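Local atomic coordinates of transcriptional regulator (Methanobacterium thermoautotrophicum, PDB entry 3BPV), a protein that probably binds DNA as a dimeric winged-helix transcription factor of the MarR family, regulating transcription. Residues 10-13 with 14-17; 47-50 with 51-55; 102-105 with 106-109. All coordinates share one frame; numbering follows the deposited sequence.

Interaction 1: 10-13 with 14-17; sequences ILRS and HRVF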
# COMPACT_ATOMS: atom_id res chain seq x y z
N ILE A 10 -8.42 -1.36 5.08
CA ILE A 10 -7.81 -2.03 6.21
C ILE A 10 -6.35 -1.58 6.38
O ILE A 10 -5.93 -1.22 7.47
CB ILE A 10 -7.86 -3.57 6.02
CG1 ILE A 10 -9.33 -4.03 6.03
CG2 ILE A 10 -7.05 -4.27 7.11
CD1 ILE A 10 -9.53 -5.47 5.60
N LEU A 11 -5.60 -1.56 5.28
CA LEU A 11 -4.19 -1.16 5.33
C LEU A 11 -4.02 0.31 5.70
O LEU A 11 -2.99 0.70 6.25
CB LEU A 11 -3.51 -1.47 3.98
CG LEU A 11 -3.32 -2.96 3.71
CD1 LEU A 11 -2.93 -3.20 2.25
CD2 LEU A 11 -2.25 -3.51 4.64
N ARG A 12 -5.01 1.15 5.41
CA ARG A 12 -4.89 2.56 5.76
C ARG A 12 -4.95 2.71 7.28
O ARG A 12 -4.31 3.60 7.85
CB ARG A 12 -5.98 3.39 5.09
CG ARG A 12 -5.68 3.74 3.65
CD ARG A 12 -6.53 4.91 3.17
NE ARG A 12 -7.92 4.54 2.95
CZ ARG A 12 -8.36 3.88 1.88
NH1 ARG A 12 -7.52 3.52 0.93
NH2 ARG A 12 -9.65 3.60 1.76
N SER A 13 -5.72 1.85 7.94
CA SER A 13 -5.82 1.93 9.39
C SER A 13 -4.48 1.52 9.97
O SER A 13 -4.03 2.07 10.98
CB SER A 13 -6.93 1.02 9.91
OG SER A 13 -6.56 -0.35 9.88
N HIS A 14 -3.82 0.57 9.32
CA HIS A 14 -2.51 0.10 9.76
C HIS A 14 -1.51 1.23 9.64
O HIS A 14 -0.69 1.46 10.53
CB HIS A 14 -2.08 -1.11 8.93
CG HIS A 14 -0.72 -1.62 9.26
ND1 HIS A 14 0.43 -1.11 8.70
CD2 HIS A 14 -0.31 -2.61 10.10
CE1 HIS A 14 1.48 -1.75 9.17
NE2 HIS A 14 1.06 -2.67 10.02
N ARG A 15 -1.58 1.96 8.53
CA ARG A 15 -0.68 3.08 8.29
C ARG A 15 -0.83 4.15 9.37
O ARG A 15 0.16 4.67 9.89
CB ARG A 15 -0.96 3.67 6.91
CG ARG A 15 -0.04 4.80 6.50
CD ARG A 15 0.18 4.78 4.99
NE ARG A 15 -1.08 4.63 4.28
CZ ARG A 15 -1.19 4.35 2.98
NH1 ARG A 15 -0.10 4.20 2.25
NH2 ARG A 15 -2.38 4.24 2.42
N VAL A 16 -2.08 4.49 9.70
CA VAL A 16 -2.33 5.50 10.72
C VAL A 16 -1.88 4.99 12.09
O VAL A 16 -1.28 5.74 12.87
CB VAL A 16 -3.84 5.86 10.78
CG1 VAL A 16 -4.11 6.77 11.97
CG2 VAL A 16 -4.25 6.57 9.49
N PHE A 17 -2.15 3.73 12.39
CA PHE A 17 -1.76 3.15 13.68
C PHE A 17 -0.24 3.13 13.85
O PHE A 17 0.28 3.50 14.91
CB PHE A 17 -2.31 1.72 13.79
CG PHE A 17 -2.32 1.18 15.19
CD1 PHE A 17 -3.28 1.59 16.10
CD2 PHE A 17 -1.37 0.25 15.59
CE1 PHE A 17 -3.30 1.09 17.40
CE2 PHE A 17 -1.37 -0.26 16.89
CZ PHE A 17 -2.34 0.16 17.80
O HOH W 1 -4.48 3.37 0.44

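Interaction 2: 47-50 with 51-55; sequences DELA and TFFHV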
# COMPACT_ATOMS: atom_id res chain seq x y z
N ASP A 47 18.32 -2.06 -5.19
CA ASP A 47 17.52 -2.27 -6.39
C ASP A 47 16.70 -3.54 -6.28
O ASP A 47 15.63 -3.64 -6.89
CB ASP A 47 18.40 -2.28 -7.65
CG ASP A 47 19.43 -3.38 -7.65
OD1 ASP A 47 20.56 -3.14 -7.17
OD2 ASP A 47 19.12 -4.49 -8.14
N GLU A 48 17.17 -4.52 -5.51
CA GLU A 48 16.44 -5.77 -5.34
C GLU A 48 15.25 -5.53 -4.41
O GLU A 48 14.17 -6.11 -4.58
CB GLU A 48 17.35 -6.86 -4.76
CG GLU A 48 18.54 -7.18 -5.66
CD GLU A 48 19.46 -8.24 -5.09
OE1 GLU A 48 19.81 -8.16 -3.89
OE2 GLU A 48 19.85 -9.15 -5.85
N LEU A 49 15.44 -4.66 -3.42
CA LEU A 49 14.36 -4.33 -2.50
C LEU A 49 13.30 -3.55 -3.30
O LEU A 49 12.10 -3.79 -3.13
CB LEU A 49 14.88 -3.47 -1.35
CG LEU A 49 13.87 -3.19 -0.23
CD1 LEU A 49 13.58 -4.48 0.52
CD2 LEU A 49 14.44 -2.15 0.74
N ALA A 50 13.75 -2.64 -4.17
CA ALA A 50 12.84 -1.87 -5.01
C ALA A 50 12.03 -2.79 -5.90
O ALA A 50 10.82 -2.63 -6.04
CB ALA A 50 13.62 -0.90 -5.86
N THR A 51 12.69 -3.76 -6.51
CA THR A 51 12.01 -4.70 -7.38
C THR A 51 11.00 -5.53 -6.59
O THR A 51 9.88 -5.76 -7.05
CB THR A 51 13.01 -5.65 -8.07
OG1 THR A 51 13.91 -4.88 -8.87
CG2 THR A 51 12.28 -6.65 -8.96
N PHE A 52 11.38 -5.94 -5.39
CA PHE A 52 10.51 -6.74 -4.54
C PHE A 52 9.18 -6.03 -4.25
O PHE A 52 8.12 -6.66 -4.32
CB PHE A 52 11.21 -7.06 -3.22
CG PHE A 52 10.31 -7.70 -2.21
CD1 PHE A 52 10.04 -9.07 -2.26
CD2 PHE A 52 9.73 -6.95 -1.20
CE1 PHE A 52 9.20 -9.66 -1.33
CE2 PHE A 52 8.89 -7.53 -0.26
CZ PHE A 52 8.62 -8.89 -0.32
N PHE A 53 9.24 -4.75 -3.92
CA PHE A 53 8.03 -3.98 -3.61
C PHE A 53 7.30 -3.47 -4.85
O PHE A 53 6.13 -3.10 -4.77
CB PHE A 53 8.37 -2.80 -2.70
CG PHE A 53 8.67 -3.19 -1.29
CD1 PHE A 53 7.71 -3.80 -0.50
CD2 PHE A 53 9.93 -2.94 -0.75
CE1 PHE A 53 8.00 -4.16 0.82
CE2 PHE A 53 10.22 -3.29 0.56
CZ PHE A 53 9.26 -3.90 1.34
N HIS A 54 7.98 -3.46 -5.99
CA HIS A 54 7.38 -3.00 -7.23
C HIS A 54 6.84 -1.57 -7.15
O HIS A 54 5.83 -1.25 -7.77
CB HIS A 54 6.26 -3.96 -7.65
CG HIS A 54 6.73 -5.36 -7.88
ND1 HIS A 54 7.42 -5.73 -9.02
CD2 HIS A 54 6.67 -6.47 -7.11
CE1 HIS A 54 7.75 -7.01 -8.94
NE2 HIS A 54 7.31 -7.48 -7.78
N VAL A 55 7.50 -0.72 -6.38
CA VAL A 55 7.09 0.68 -6.27
C VAL A 55 8.12 1.54 -7.00
O VAL A 55 9.21 1.07 -7.34
CB VAL A 55 6.99 1.14 -4.81
CG1 VAL A 55 5.84 0.43 -4.11
CG2 VAL A 55 8.29 0.88 -4.09
O HOH W 2 16.70 -5.53 -9.01
O HOH W 3 10.41 -1.04 -8.25

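Interaction 3: 102-105 with 106-109; sequences KVEE and RWED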
# COMPACT_ATOMS: atom_id res chain seq x y z
N LYS A 102 5.17 -5.81 18.37
CA LYS A 102 4.17 -5.62 19.42
C LYS A 102 3.07 -4.69 18.90
O LYS A 102 1.89 -4.90 19.17
CB LYS A 102 4.80 -5.02 20.67
CG LYS A 102 3.81 -4.83 21.81
CD LYS A 102 4.43 -4.10 22.99
CE LYS A 102 3.39 -3.87 24.09
NZ LYS A 102 2.21 -3.13 23.57
N VAL A 103 3.47 -3.67 18.15
CA VAL A 103 2.50 -2.74 17.58
C VAL A 103 1.64 -3.48 16.56
O VAL A 103 0.43 -3.25 16.49
CB VAL A 103 3.22 -1.54 16.93
CG1 VAL A 103 2.23 -0.70 16.13
CG2 VAL A 103 3.87 -0.68 18.03
N GLU A 104 2.25 -4.37 15.78
CA GLU A 104 1.49 -5.14 14.79
C GLU A 104 0.43 -5.97 15.50
O GLU A 104 -0.72 -6.04 15.06
CB GLU A 104 2.40 -6.08 13.99
CG GLU A 104 3.30 -5.42 12.95
CD GLU A 104 2.52 -4.68 11.87
OE1 GLU A 104 1.34 -5.01 11.64
OE2 GLU A 104 3.10 -3.77 11.25
N GLU A 105 0.82 -6.61 16.60
CA GLU A 105 -0.09 -7.44 17.38
C GLU A 105 -1.26 -6.61 17.93
O GLU A 105 -2.41 -7.04 17.87
CB GLU A 105 0.67 -8.09 18.54
CG GLU A 105 -0.17 -9.04 19.39
CD GLU A 105 0.61 -9.64 20.54
OE1 GLU A 105 1.67 -10.26 20.29
OE2 GLU A 105 0.17 -9.48 21.70
N ARG A 106 -0.95 -5.44 18.47
CA ARG A 106 -1.98 -4.56 19.01
C ARG A 106 -2.96 -4.14 17.92
O ARG A 106 -4.17 -4.08 18.15
CB ARG A 106 -1.34 -3.32 19.65
CG ARG A 106 -0.57 -3.59 20.94
CD ARG A 106 0.09 -2.32 21.46
NE ARG A 106 -0.89 -1.25 21.65
CZ ARG A 106 -0.57 0.01 21.97
NH1 ARG A 106 0.70 0.36 22.13
NH2 ARG A 106 -1.53 0.91 22.13
N TRP A 107 -2.44 -3.81 16.74
CA TRP A 107 -3.30 -3.40 15.64
C TRP A 107 -4.24 -4.55 15.27
O TRP A 107 -5.45 -4.35 15.10
CB TRP A 107 -2.46 -3.01 14.42
CG TRP A 107 -3.29 -2.69 13.22
CD1 TRP A 107 -4.07 -1.59 13.03
CD2 TRP A 107 -3.46 -3.52 12.06
NE1 TRP A 107 -4.73 -1.69 11.82
CE2 TRP A 107 -4.37 -2.86 11.21
CE3 TRP A 107 -2.94 -4.76 11.67
CZ2 TRP A 107 -4.77 -3.40 9.98
CZ3 TRP A 107 -3.34 -5.30 10.45
CH2 TRP A 107 -4.25 -4.61 9.62
N GLU A 108 -3.69 -5.75 15.16
CA GLU A 108 -4.50 -6.91 14.81
C GLU A 108 -5.58 -7.18 15.86
O GLU A 108 -6.73 -7.46 15.51
CB GLU A 108 -3.62 -8.15 14.65
CG GLU A 108 -2.83 -8.16 13.35
CD GLU A 108 -2.00 -9.42 13.16
OE1 GLU A 108 -2.53 -10.53 13.38
OE2 GLU A 108 -0.82 -9.28 12.78
N ASP A 109 -5.22 -7.07 17.14
CA ASP A 109 -6.20 -7.31 18.18
C ASP A 109 -7.36 -6.32 18.09
O ASP A 109 -8.53 -6.70 18.27
CB ASP A 109 -5.56 -7.24 19.57
CG ASP A 109 -4.58 -8.37 19.82
OD1 ASP A 109 -4.70 -9.42 19.16
OD2 ASP A 109 -3.68 -8.22 20.68
O HOH W 4 -0.34 -7.07 11.11
O HOH W 5 -2.29 -10.34 21.86

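Interaction 1: 10-13 with 14-17
Arg12 and Arg15, one helical turn apart, hold their guanidinium groups nearly coplanar, the planes 19° apart, and water 1 lies at the edge of each, in plane. The water accepts from Arg12 NH1 at 3.1 Å and, weakly, from Arg15 NH2 at 3.0 Å. At its edge Arg15 NH2 also meets aliphatic carbon, Arg12 CG, at 3.6 Å; long, flexible arginines suit this flank, where they also pack on Phe52 and Val55 of the second subunit. The imidazole of His14 meets the indole of Trp107 edge-to-face and is gripped by Asp29 at ND1 and Glu104 at NE2, which fixes its rotation.

Ser13 works on the buried flank. With chi1 at 75°, OG sits between the backbone N and the carbonyl carbon, folded back onto the preceding turn, where it donates to Ile10 O at 2.6 Å in the carbonyl plane. OG also accepts the indole N-H of Trp107. An alanine here removes the hydroxyl, and would probably leave that N-H without its mate and Ile10 O with only weak backbone bonds, such as that from His14 N.

The chemistry is thus divided: two like charges, Arg12 NH1 and Arg15 NH2 5.4 Å apart, share a water, whereas the buried polar atoms of Ser13 and His14 are satisfied by protein, and the acids beside His14 would probably favour a protonated ring.

Interaction 2: 47-50 with 51-55
Ala50, Thr51 and Leu49 carry most of this segment, which runs from the second residue of helix 46-53 past its end, Ala50 being joined through its carbonyl to His54. Ala50 O receives the backbone N of His54 at 3.0 Å, with an N-H...O angle of only 131°, and water 3 donates to Ala50 O at 2.8 Å and to Val55 O at 2.6 Å. The helix ends where His54 takes positive phi, 58°, and the water ties the final turn to the departing chain. The short methyl of Ala50 suits the close approach of helix 57-69, where it touches Ile60.

Thr51 faces outward. Its OG1 lies anti to the carbonyl carbon, beside its own backbone N, which turns it back along the helix towards Asp47. Water 2 donates both to Thr51 OG1, at 2.9 Å, and to Asp47 OD2, at 2.8 Å, while Asp47 is held chiefly by its salt bridge to Arg84, at the start of strand 84-89.

On the flank turned to helix 29-40, Leu49 and Phe53 lie side by side and point the same way, with Leu49 CD1 3.6 Å from Phe53 CE2. Leucine and phenylalanine suit this place, since both also press on Cys34 and Arg37 of that helix; Phe53 packs on Arg12 of the second subunit as well. Over the centre of one face of Phe53 stands Phe52 CD2, 3.7 Å above the plane, and Phe52 makes a cation-pi contact with Arg37.

The chemistry is therefore split round the helix: apolar contact of Leu49 with Phe53, and of Phe53 with Phe52, forms one flank, while two waters take up hydrogen-bonding capacity at Thr51 OG1 and at the carbonyls of Ala50 and Val55, so water bridges supplement the direct bonds on the solvent side.

Interaction 3: 102-105 with 106-109
Lys102 O accepts the backbone N of Arg106, and the extended lysine chain, bent only at its last torsion, crosses that of Arg106 so that Lys102 NZ meets Arg106 CD at 3.1 Å. The like charges come close, Lys102 NZ lying 4.1 Å from Arg106 NH1; the strain is probably eased by the salt bridge of Arg106 to Glu21, and both long basic chains suit the solvent-facing side.

Val103 is branched and buried. Its carbonyl takes Trp107 N, and its side chain packs on Phe17 and Ile18 of helix 3-21, beside the indole of Trp107, which also packs on that helix.

Glu104 is linked to Glu108 through water 4, which donates to Glu104 OE1 at 2.7 Å and to Glu108 OE2 at 2.8 Å. Glu104 OE1 and Glu108 OE2 stay 4.9 Å apart. Each acid has a further partner: Glu104 OE2 meets His14, and Glu108 OE2 accepts from Leu3 N of the second subunit. These bonds supply partners to two buried carboxylates.

Glu105 repeats the device on the outside. Water 5 donates to Glu105 OE2 at 2.6 Å and to Asp109 OD2 at 2.8 Å, with the carboxylate planes turned 55° apart. Glu105 OE2 and Asp109 OD2 are only 4.2 Å from each other, a repulsion that the shared water probably softens. Asp109 has CG anti to the carbonyl carbon, chi1 -67°, which swings the acid back toward Glu105.

Such division into an exposed charged flank and a buried one, in which Val103 and Trp107 are joined by the bonded acids Glu104 and Glu108, marks an amphipathic helix, here one of the helices that in MarR proteins contribute to the dimerisation domain.

In the fold
Interactions 1 and 3 belong together: their centres are 11 Å apart, and helices 3-21 and 97-111 are joined by probable hydrogen bonds, 2.6 Å between His14 NE2 and Glu104 OE2 and 3.0 Å between Ser13 OG and Trp107 NE1. Interaction 2 stands apart, its centre 22 Å from that of interaction 1 and 26 Å from that of interaction 3, on the winged-helix side where helices 46-53 and 57-69 form the helix-turn-helix. Within one chain interactions 1 and 2 do not touch, their nearest atoms being about 9 Å apart, but they meet across the dimer. The helical dimer core of one subunit thus touches the probable DNA-binding lobe of the other directly.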